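Local coordinates for 4-methyl-5(B-hydroxyethyl)-thiazole monophosphate biosynthesis enzyme (PDB 3OT1), which is of uncertain activity but belongs to the DJ-1/PfpI family and may act in making the thiazole monophosphate precursor of thiamine, at residues T40-G45 with E65-E70; M8-L13 with A35-T40. All coordinates share one frame; numbering follows the deposited sequence. Where two conformers were deposited one is given.

Overall arrangement
Strand 38-43 runs through both contacts, and they share Thr-40: interaction 2 lies at the beginning of the strand, interaction 1 from there to its far end. Each is partly buried. Interaction 2 is ordinary parallel sheet pairing with strand 11-16, with Phe-37, Ile-12 and Leu-13 inside and a polar outer margin around Ser-9 and Gln-38. Interaction 1 buries less surface, runs from buried Ala-42 and Ala-43 to exposed Glu-65, and joins the strand to a loop mainly through a carboxylate and a sodium ion. The two meet where Leu-13 CD1 packs on Ala-42 CB at 3.7 Å and also touches Cys-67 SG, linking the sheet pairing to the packing under the loop.

Interaction 1: T40-G45 with E65-E70; sequences TMAAVG and EACSAE. With NA (sodium ion), chain D.
The backbones of Ala-42 and Cys-67 stay 7.9 Å apart from CA to CA and those of Val-44 and Glu-65 6.7 Å, too wide for strand pairing, so side chains and a sodium ion bridge the segments. Glu-65 does most of this work. Its CG lies beside its own backbone N and the chain bends at chi2 (84°), which brings the carboxylate over to the backbone of Val-44 and Gly-45. There the two oxygens divide the labour. OE2 accepts the backbone N-H of Gly-45 through its syn lone pair, in a bond of 2.8 Å between Gly-45 N and Glu-65 OE2 that is almost straight (171°). Glu-65 OE1 instead binds the sodium ion at 2.3 Å. The sodium ion also takes the carbonyl oxygens Ala-43 O at 2.3 Å and Gly-45 O at 2.1 Å, with a water oxygen at 2.4 Å, and Thr-63 OG1 completes the site. Val-44 crosses Glu-65 at about a right angle, its CG1 branch coming near Glu-65 OE2, while the backbone on either side of it curves so that the carbonyls of Ala-43 and Gly-45 both meet the metal. Further back along the strand the chemistry turns apolar: Ala-42 CB points to the loop and touches Cys-67 SG at 3.8 Å, a small patch extended by Leu-13 of the adjoining strand. Ala-43 O and Glu-65 OE1 are adjacent ligands of one cation, which probably offsets the repulsion between the two oxygens. The ion probably also favours the ionised carboxylate, and with OE1 on the metal and OE2 on an N-H, the group is fixed in rotation and ties the end of the strand to the loop.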
loop_
_atom_site.group_PDB
_atom_site.type_symbol
_atom_site.label_atom_id
_atom_site.label_comp_id
_atom_site.label_asym_id
_atom_site.label_seq_id
_atom_site.Cartn_x
_atom_site.Cartn_y
_atom_site.Cartn_z
ATOM N N THR B 40 2.561 16.465 0.059
ATOM C CA THR B 40 2.601 16.900 -1.315
ATOM C C THR B 40 3.342 15.880 -2.162
ATOM O O THR B 40 4.534 15.662 -1.969
ATOM C CB THR B 40 3.330 18.260 -1.440
ATOM O OG1 THR B 40 2.663 19.228 -0.618
ATOM C CG2 THR B 40 3.369 18.738 -2.881
HETATM N N MSE B 41 2.637 15.304 -3.125
HETATM C CA MSE B 41 3.264 14.487 -4.152
HETATM C C MSE B 41 3.713 15.394 -5.283
HETATM O O MSE B 41 2.935 16.234 -5.746
HETATM C CB MSE B 41 2.260 13.441 -4.645
HETATM C CG MSE B 41 1.832 12.455 -3.570
HETATM SE SE MSE B 41 0.300 11.372 -4.099
HETATM C CE MSE B 41 1.121 10.792 -5.837
ATOM N N ALA B 42 4.963 15.222 -5.733
ATOM C CA ALA B 42 5.537 16.078 -6.760
ATOM C C ALA B 42 6.241 15.217 -7.811
ATOM O O ALA B 42 7.053 14.365 -7.460
ATOM C CB ALA B 42 6.528 17.088 -6.153
ATOM N N ALA B 43 5.942 15.459 -9.084
ATOM C CA ALA B 43 6.403 14.578 -10.143
ATOM C C ALA B 43 7.723 15.029 -10.757
ATOM O O ALA B 43 7.865 16.202 -11.123
ATOM C CB ALA B 43 5.358 14.447 -11.260
ATOM N N VAL B 44 8.642 14.085 -10.932
ATOM C CA VAL B 44 9.826 14.276 -11.740
ATOM C C VAL B 44 9.396 14.193 -13.209
ATOM O O VAL B 44 8.653 13.291 -13.596
ATOM C CB VAL B 44 10.883 13.222 -11.391
ATOM C CG1 VAL B 44 12.085 13.298 -12.309
ATOM C CG2 VAL B 44 11.290 13.369 -9.923
ATOM N N GLY B 45 9.896 15.127 -14.016
ATOM C CA GLY B 45 9.567 15.196 -15.430
ATOM C C GLY B 45 8.544 16.246 -15.745
ATOM O O GLY B 45 8.291 17.104 -14.920
ATOM N N GLU B 65 10.527 19.709 -9.857
ATOM C CA GLU B 65 11.646 20.556 -10.188
ATOM C C GLU B 65 11.495 21.985 -9.654
ATOM O O GLU B 65 12.506 22.684 -9.475
ATOM C CB GLU B 65 11.890 20.502 -11.692
ATOM C CG GLU B 65 12.423 19.122 -12.224
ATOM C CD GLU B 65 11.376 18.042 -12.529
ATOM O OE1 GLU B 65 10.172 18.199 -12.173
ATOM O OE2 GLU B 65 11.787 17.049 -13.189
ATOM N N ALA B 66 10.273 22.420 -9.356
ATOM C CA ALA B 66 10.067 23.748 -8.780
ATOM C C ALA B 66 9.924 23.749 -7.249
ATOM O O ALA B 66 9.789 24.821 -6.639
ATOM C CB ALA B 66 8.890 24.398 -9.380
ATOM N N CYS B 67 9.975 22.584 -6.617
ATOM C CA CYS B 67 9.885 22.513 -5.162
ATOM C C CYS B 67 11.154 23.049 -4.515
ATOM O O CYS B 67 12.247 22.933 -5.055
ATOM C CB CYS B 67 9.710 21.072 -4.700
ATOM S SG CYS B 67 8.126 20.339 -5.166
ATOM N N SER B 68 10.988 23.625 -3.334
ATOM C CA SER B 68 12.108 24.010 -2.484
ATOM C C SER B 68 11.973 23.331 -1.124
ATOM O O SER B 68 10.857 23.236 -0.600
ATOM C CB SER B 68 12.097 25.528 -2.329
ATOM O OG SER B 68 12.213 26.149 -3.607
ATOM N N ALA B 69 13.100 22.919 -0.535
ATOM C CA ALA B 69 13.092 22.306 0.788
ATOM C C ALA B 69 12.488 23.235 1.834
ATOM O O ALA B 69 11.886 22.766 2.789
ATOM C CB ALA B 69 14.482 21.862 1.168
ATOM N N GLU B 70 12.634 24.536 1.660
ATOM C CA GLU B 70 12.113 25.507 2.616
ATOM C C GLU B 70 10.628 25.367 2.856
ATOM O O GLU B 70 10.145 25.764 3.919
ATOM C CB GLU B 70 12.387 26.934 2.157
ATOM C CG GLU B 70 13.854 27.378 2.217
ATOM C CD GLU B 70 14.665 27.168 0.954
ATOM O OE1 GLU B 70 14.547 26.092 0.324
ATOM O OE2 GLU B 70 15.451 28.090 0.614
HETATM NA NA NA D . 8.070 17.675 -12.865
HETATM O O HOH W 1 5.690 17.463 -13.302
#

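Interaction 2: M8-L13 with A35-T40; sequences MSKRIL and AGFQVT
Lys-10 lays its CB over one face of the Phe-37 ring, a CH-pi contact of 3.9 Å from CB to the ring centroid and 15° off the ring normal, and Ala-35 CB sits over the centre of the opposite face. With chi1 at -58°, Lys-10 CG lies beside its own backbone N and near Phe-37 CE1; the bend at chi2 then starts the rest of the chain away from the ring. Ile-12 approaches the ring obliquely, its CG1 4.0 Å from Phe-37 CD2, and Leu-32 and Ile-174 from two helices add to this buried cluster. The amide of Gln-38 is the other flat group. In the Ser-9 conformer described here, one of two deposited, Gln-38 folds back at chi2 and sends NE2 to Ser-9 OG at 3.2 Å, with the hydroxyl close to the amide plane. The same OG lies 2.5 Å from Gly-36 O, a bond so short that its exact geometry is doubtful.

Beyond these ends the backbones pair in parallel, with 17° between the strand directions. Gln-38 N binds Lys-10 O at 2.8 Å, Ile-12 N binds Gln-38 O at 2.9 Å, and Thr-40 N binds Ile-12 O at 2.9 Å. Arg-11, on the face shared with Gln-38, Leu-13 and Thr-40, carries its guanidinium to a salt bridge with Asp-73. Helix 22-34 ends in a Schellman motif at Gly-36 and covers the face of Ile-12 and Val-39, so the segments close a beta-alpha-beta crossover, the recurring unit of the flavodoxin-like alpha/beta fold found in DJ-1/PfpI proteins.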
loop_
_atom_site.group_PDB
_atom_site.type_symbol
_atom_site.label_atom_id
_atom_site.label_comp_id
_atom_site.label_asym_id
_atom_site.label_seq_id
_atom_site.Cartn_x
_atom_site.Cartn_y
_atom_site.Cartn_z
HETATM N N MSE B 8 1.924 23.697 14.115
HETATM C CA MSE B 8 1.590 23.627 12.654
HETATM C C MSE B 8 1.762 22.198 12.186
HETATM O O MSE B 8 2.701 21.503 12.595
HETATM C CB MSE B 8 2.496 24.528 11.797
HETATM C CG MSE B 8 2.412 26.003 12.109
HETATM SE SE MSE B 8 0.803 26.805 11.362
HETATM C CE MSE B 8 1.320 26.917 9.472
ATOM N N SER B 9 0.869 21.766 11.310
ATOM C CA SER B 9 0.895 20.406 10.797
ATOM C C SER B 9 2.157 20.158 9.977
ATOM O O SER B 9 2.533 20.999 9.149
ATOM C CB SER B 9 -0.334 20.212 9.931
ATOM O OG SER B 9 -0.263 19.019 9.203
ATOM N N LYS B 10 2.807 19.013 10.173
ATOM C CA LYS B 10 4.061 18.766 9.458
ATOM C C LYS B 10 3.802 18.639 7.969
ATOM O O LYS B 10 2.783 18.101 7.568
ATOM C CB LYS B 10 4.781 17.541 9.991
ATOM C CG LYS B 10 5.120 17.586 11.448
ATOM C CD LYS B 10 5.963 18.776 11.817
ATOM C CE LYS B 10 6.219 18.811 13.300
ATOM N NZ LYS B 10 7.017 19.996 13.643
ATOM N N ARG B 11 4.748 19.121 7.178
ATOM C CA ARG B 11 4.661 19.155 5.739
ATOM C C ARG B 11 5.675 18.203 5.139
ATOM O O ARG B 11 6.882 18.301 5.422
ATOM C CB ARG B 11 4.944 20.548 5.205
ATOM C CG ARG B 11 4.025 21.624 5.747
ATOM C CD ARG B 11 4.660 23.004 5.635
ATOM N NE ARG B 11 5.879 23.102 6.434
ATOM C CZ ARG B 11 6.680 24.163 6.434
ATOM N NH1 ARG B 11 6.398 25.222 5.661
ATOM N NH2 ARG B 11 7.773 24.149 7.189
ATOM N N ILE B 12 5.205 17.274 4.320
ATOM C CA ILE B 12 6.069 16.233 3.761
ATOM C C ILE B 12 6.034 16.297 2.244
ATOM O O ILE B 12 4.956 16.342 1.667
ATOM C CB ILE B 12 5.600 14.813 4.172
ATOM C CG1 ILE B 12 5.139 14.757 5.647
ATOM C CG2 ILE B 12 6.709 13.784 3.761
ATOM C CD1 ILE B 12 6.244 14.922 6.605
ATOM N N LEU B 13 7.202 16.288 1.623
ATOM C CA LEU B 13 7.331 16.184 0.175
ATOM C C LEU B 13 7.620 14.736 -0.216
ATOM O O LEU B 13 8.549 14.155 0.311
ATOM C CB LEU B 13 8.454 17.104 -0.306
ATOM C CG LEU B 13 8.692 17.095 -1.807
ATOM C CD1 LEU B 13 7.444 17.529 -2.576
ATOM C CD2 LEU B 13 9.850 17.988 -2.157
ATOM N N ALA B 35 -1.876 10.895 9.943
ATOM C CA ALA B 35 -1.277 11.601 11.073
ATOM C C ALA B 35 -1.642 13.090 11.109
ATOM O O ALA B 35 -1.214 13.805 12.028
ATOM C CB ALA B 35 0.230 11.427 11.041
ATOM N N GLY B 36 -2.436 13.563 10.151
ATOM C CA GLY B 36 -2.766 14.978 10.036
ATOM C C GLY B 36 -1.710 15.801 9.331
ATOM O O GLY B 36 -1.816 17.016 9.298
ATOM N N PHE B 37 -0.736 15.152 8.698
ATOM C CA PHE B 37 0.308 15.870 7.981
ATOM C C PHE B 37 -0.188 16.366 6.624
ATOM O O PHE B 37 -1.132 15.818 6.052
ATOM C CB PHE B 37 1.510 14.971 7.767
ATOM C CG PHE B 37 2.236 14.534 9.040
ATOM C CD1 PHE B 37 1.964 15.059 10.296
ATOM C CD2 PHE B 37 3.258 13.611 8.942
ATOM C CE1 PHE B 37 2.675 14.650 11.417
ATOM C CE2 PHE B 37 3.982 13.202 10.038
ATOM C CZ PHE B 37 3.680 13.707 11.297
ATOM N N GLN B 38 0.457 17.406 6.105
ATOM C CA GLN B 38 0.198 17.941 4.774
ATOM C C GLN B 38 1.208 17.324 3.829
ATOM O O GLN B 38 2.388 17.619 3.920
ATOM C CB GLN B 38 0.357 19.451 4.795
ATOM C CG GLN B 38 -0.410 20.127 5.894
ATOM C CD GLN B 38 -1.861 19.858 5.779
ATOM O OE1 GLN B 38 -2.479 20.199 4.768
ATOM N NE2 GLN B 38 -2.445 19.228 6.817
ATOM N N VAL B 39 0.737 16.437 2.963
ATOM C CA VAL B 39 1.604 15.640 2.105
ATOM C C VAL B 39 1.447 16.085 0.668
ATOM O O VAL B 39 0.350 16.121 0.124
ATOM C CB VAL B 39 1.287 14.137 2.241
ATOM C CG1 VAL B 39 2.284 13.338 1.397
ATOM C CG2 VAL B 39 1.324 13.701 3.716
ATOM N N THR B 40 2.561 16.465 0.059
ATOM C CA THR B 40 2.601 16.900 -1.315
ATOM C C THR B 40 3.342 15.880 -2.162
ATOM O O THR B 40 4.534 15.662 -1.969
ATOM C CB THR B 40 3.330 18.260 -1.440
ATOM O OG1 THR B 40 2.663 19.228 -0.618
ATOM C CG2 THR B 40 3.369 18.738 -2.881
#